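Local coordinates for putative uncharacterized protein ORP (Desulfovibrio gigas, PDB 2WFB) that probably carries or helps assemble a mixed molybdenum-copper sulphide cluster, and belongs to the nitrogenase iron-molybdenum cofactor family, at residues 7-12 and 70-75. Residues are numbered along the deposited sequence; the frame is centred on the assembly and turned at random.
Sequences IAVTAE and VLLTGY
T10 OG1 stands between its own backbone N and carbonyl carbon (chi1 56°), while T73 OG1 is anti to its backbone N (chi1 -170°); these two rotations bring the hydroxyls of T10 and T73 within hydrogen-bonding distance just past the end of strand 68-72. That strand and strand 6-11 are parallel neighbours in the mixed five-stranded sheet of this alpha/beta fold, strand 6-11 being the middle one. Three successive parallel bridges, I7 with V70, A8 with L71 and V9 with L72, define the register. The bonding follows the parallel-sheet pattern, in which A8 uses both its N-H and its carbonyl: A8 N donates to V70 O at 2.8 Å, L72 N returns a bond to A8 O, and T10 N reaches L72 O at 3.0 Å. Two CA-H...O contacts supplement this ladder, L71 CA to A8 O and V9 CA to L72 O.

On the face carrying I7, V9, V70 and L72, I7 CG2 and L72 CD2 each have two partners across the contact. I7 CG2 lies 4.2 Å from V70 CG1, the two side chains running side by side. It also lies 3.4 Å from L72 CD2, a doubtful closeness, since L72 chi2 is nearly eclipsed at 6°. L72 CD2 also meets V9 CG2 at 4.0 Å. Helix 100-108 packs on this face, F107 touching both I7 and L72 and V104 touching V9. On the other face A8 CB lies 4.1 Å from L71 CD1, and L63 of helix 55-66 packs on both residues, so the sheet is sandwiched between helices.

T10 CA and T73 CA stand 5.4 Å apart, farther than the CA atoms at any of the three bridges. T10 OG1 has a hydrogen bond to the carbonyl of D21, and T73 OG1 donates its proton to T10 OG1 across 3.0 Å.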
ATOM      1  N   ILE A   7       8.502   0.192  -0.088  1.00 17.65           N
ATOM      2  CA  ILE A   7       7.309   0.708   0.566  1.00 16.34           C
ATOM      3  C   ILE A   7       6.255   0.964  -0.514  1.00 15.53           C
ATOM      4  O   ILE A   7       6.484   1.766  -1.397  1.00 15.49           O
ATOM      5  CB  ILE A   7       7.620   2.008   1.321  1.00 16.17           C
ATOM      6  CG1 ILE A   7       8.785   1.791   2.308  1.00 16.77           C
ATOM      7  CG2 ILE A   7       6.338   2.511   1.996  1.00 15.52           C
ATOM      8  CD1 ILE A   7       9.401   3.071   2.883  1.00 19.79           C
ATOM      9  N   ALA A   8       5.131   0.243  -0.451  1.00 14.50           N
ATOM     10  CA  ALA A   8       4.013   0.489  -1.344  1.00 14.74           C
ATOM     11  C   ALA A   8       3.021   1.449  -0.680  1.00 14.04           C
ATOM     12  O   ALA A   8       2.715   1.331   0.491  1.00 15.00           O
ATOM     13  CB  ALA A   8       3.318  -0.806  -1.710  1.00 13.44           C
ATOM     14  N   VAL A   9       2.536   2.411  -1.440  1.00 13.69           N
ATOM     15  CA  VAL A   9       1.573   3.355  -0.912  1.00 12.99           C
ATOM     16  C   VAL A   9       0.404   3.374  -1.890  1.00 13.36           C
ATOM     17  O   VAL A   9       0.623   3.584  -3.077  1.00 12.76           O
ATOM     18  CB  VAL A   9       2.162   4.775  -0.778  1.00 13.25           C
ATOM     19  CG1 VAL A   9       1.143   5.726  -0.116  1.00 13.80           C
ATOM     20  CG2 VAL A   9       3.460   4.780   0.032  1.00  9.62           C
ATOM     21  N   THR A  10      -0.821   3.154  -1.392  1.00 12.76           N
ATOM     22  CA  THR A  10      -2.024   3.259  -2.235  1.00 13.60           C
ATOM     23  C   THR A  10      -2.159   4.658  -2.823  1.00 14.39           C
ATOM     24  O   THR A  10      -1.971   5.654  -2.132  1.00 13.95           O
ATOM     25  CB  THR A  10      -3.305   2.868  -1.496  1.00 13.44           C
ATOM     26  OG1 THR A  10      -3.435   3.665  -0.308  1.00 13.88           O
ATOM     27  CG2 THR A  10      -3.257   1.397  -1.102  1.00 15.48           C
ATOM     28  N   ALA A  11      -2.459   4.725  -4.121  1.00 15.09           N
ATOM     29  CA  ALA A  11      -2.345   5.972  -4.846  1.00 15.72           C
ATOM     30  C   ALA A  11      -3.493   6.138  -5.832  1.00 17.11           C
ATOM     31  O   ALA A  11      -4.051   5.161  -6.331  1.00 16.84           O
ATOM     32  CB  ALA A  11      -1.016   6.043  -5.558  1.00 14.26           C
ATOM     33  N   GLU A  12      -3.831   7.389  -6.111  1.00 18.52           N
ATOM     34  CA  GLU A  12      -4.946   7.714  -6.976  1.00 20.75           C
ATOM     35  C   GLU A  12      -4.477   7.810  -8.431  1.00 22.42           C
ATOM     36  O   GLU A  12      -5.286   7.953  -9.349  1.00 23.73           O
ATOM     37  CB  GLU A  12      -5.645   8.997  -6.442  1.00 21.19           C
ATOM     38  CG  GLU A  12      -6.604   8.680  -5.255  1.00 23.03           C
ATOM     39  CD  GLU A  12      -6.748   9.776  -4.207  1.00 26.38           C
ATOM     40  OE1 GLU A  12      -6.251  10.899  -4.401  1.00 26.69           O
ATOM     41  OE2 GLU A  12      -7.388   9.511  -3.169  1.00 26.18           O
ATOM     42  N   VAL A  70       6.162  -3.212   2.973  1.00 14.50           N
ATOM     43  CA  VAL A  70       5.321  -2.309   3.765  1.00 12.64           C
ATOM     44  C   VAL A  70       4.239  -1.799   2.825  1.00 13.64           C
ATOM     45  O   VAL A  70       4.515  -1.527   1.656  1.00 12.89           O
ATOM     46  CB  VAL A  70       6.117  -1.084   4.256  1.00 13.93           C
ATOM     47  CG1 VAL A  70       5.209  -0.087   5.063  1.00 10.13           C
ATOM     48  CG2 VAL A  70       7.304  -1.512   5.114  1.00 12.27           C
ATOM     49  N   LEU A  71       3.020  -1.683   3.335  1.00 13.01           N
ATOM     50  CA  LEU A  71       1.945  -1.041   2.592  1.00 14.07           C
ATOM     51  C   LEU A  71       1.363   0.089   3.444  1.00 13.51           C
ATOM     52  O   LEU A  71       0.949  -0.132   4.589  1.00 14.44           O
ATOM     53  CB  LEU A  71       0.846  -2.046   2.253  1.00 14.13           C
ATOM     54  CG  LEU A  71      -0.411  -1.331   1.737  1.00 16.60           C
ATOM     55  CD1 LEU A  71      -0.273  -1.019   0.250  1.00 14.52           C
ATOM     56  CD2 LEU A  71      -1.662  -2.072   2.092  1.00 18.66           C
ATOM     57  N   LEU A  72       1.325   1.275   2.874  1.00 12.49           N
ATOM     58  CA  LEU A  72       0.739   2.428   3.532  1.00 13.34           C
ATOM     59  C   LEU A  72      -0.574   2.814   2.834  1.00 13.70           C
ATOM     60  O   LEU A  72      -0.606   2.950   1.615  1.00 14.33           O
ATOM     61  CB  LEU A  72       1.711   3.580   3.473  1.00 12.97           C
ATOM     62  CG  LEU A  72       2.836   3.767   4.539  1.00 16.41           C
ATOM     63  CD1 LEU A  72       3.057   2.680   5.594  1.00 14.68           C
ATOM     64  CD2 LEU A  72       4.118   4.308   3.912  1.00 16.06           C
ATOM     65  N   THR A  73      -1.641   3.005   3.610  1.00 14.11           N
ATOM     66  CA  THR A  73      -2.986   3.194   3.060  1.00 14.81           C
ATOM     67  C   THR A  73      -3.931   3.894   4.053  1.00 15.11           C
ATOM     68  O   THR A  73      -3.501   4.355   5.125  1.00 13.24           O
ATOM     69  CB  THR A  73      -3.617   1.819   2.542  1.00 16.01           C
ATOM     70  OG1 THR A  73      -4.827   2.098   1.803  1.00 18.30           O
ATOM     71  CG2 THR A  73      -3.931   0.811   3.692  1.00 15.06           C
ATOM     72  N   GLY A  74      -5.211   3.996   3.667  1.00 15.35           N
ATOM     73  CA  GLY A  74      -6.250   4.456   4.570  1.00 15.37           C
ATOM     74  C   GLY A  74      -6.902   3.283   5.279  1.00 15.88           C
ATOM     75  O   GLY A  74      -6.644   3.046   6.460  1.00 15.86           O
ATOM     76  N   TYR A  75      -7.731   2.542   4.543  1.00 15.55           N
ATOM     77  CA  TYR A  75      -8.557   1.460   5.092  1.00 16.42           C
ATOM     78  C   TYR A  75      -8.260   0.147   4.382  1.00 16.27           C
ATOM     79  O   TYR A  75      -8.039   0.123   3.159  1.00 16.40           O
ATOM     80  CB  TYR A  75     -10.064   1.792   4.910  1.00 16.28           C
ATOM     81  CG  TYR A  75     -10.468   3.071   5.591  1.00 18.38           C
ATOM     82  CD1 TYR A  75     -10.819   3.070   6.940  1.00 21.82           C
ATOM     83  CD2 TYR A  75     -10.448   4.279   4.914  1.00 21.08           C
ATOM     84  CE1 TYR A  75     -11.168   4.229   7.594  1.00 23.88           C
ATOM     85  CE2 TYR A  75     -10.796   5.471   5.561  1.00 23.85           C
ATOM     86  CZ  TYR A  75     -11.162   5.424   6.905  1.00 26.41           C
ATOM     87  OH  TYR A  75     -11.514   6.572   7.589  1.00 29.38           O
TER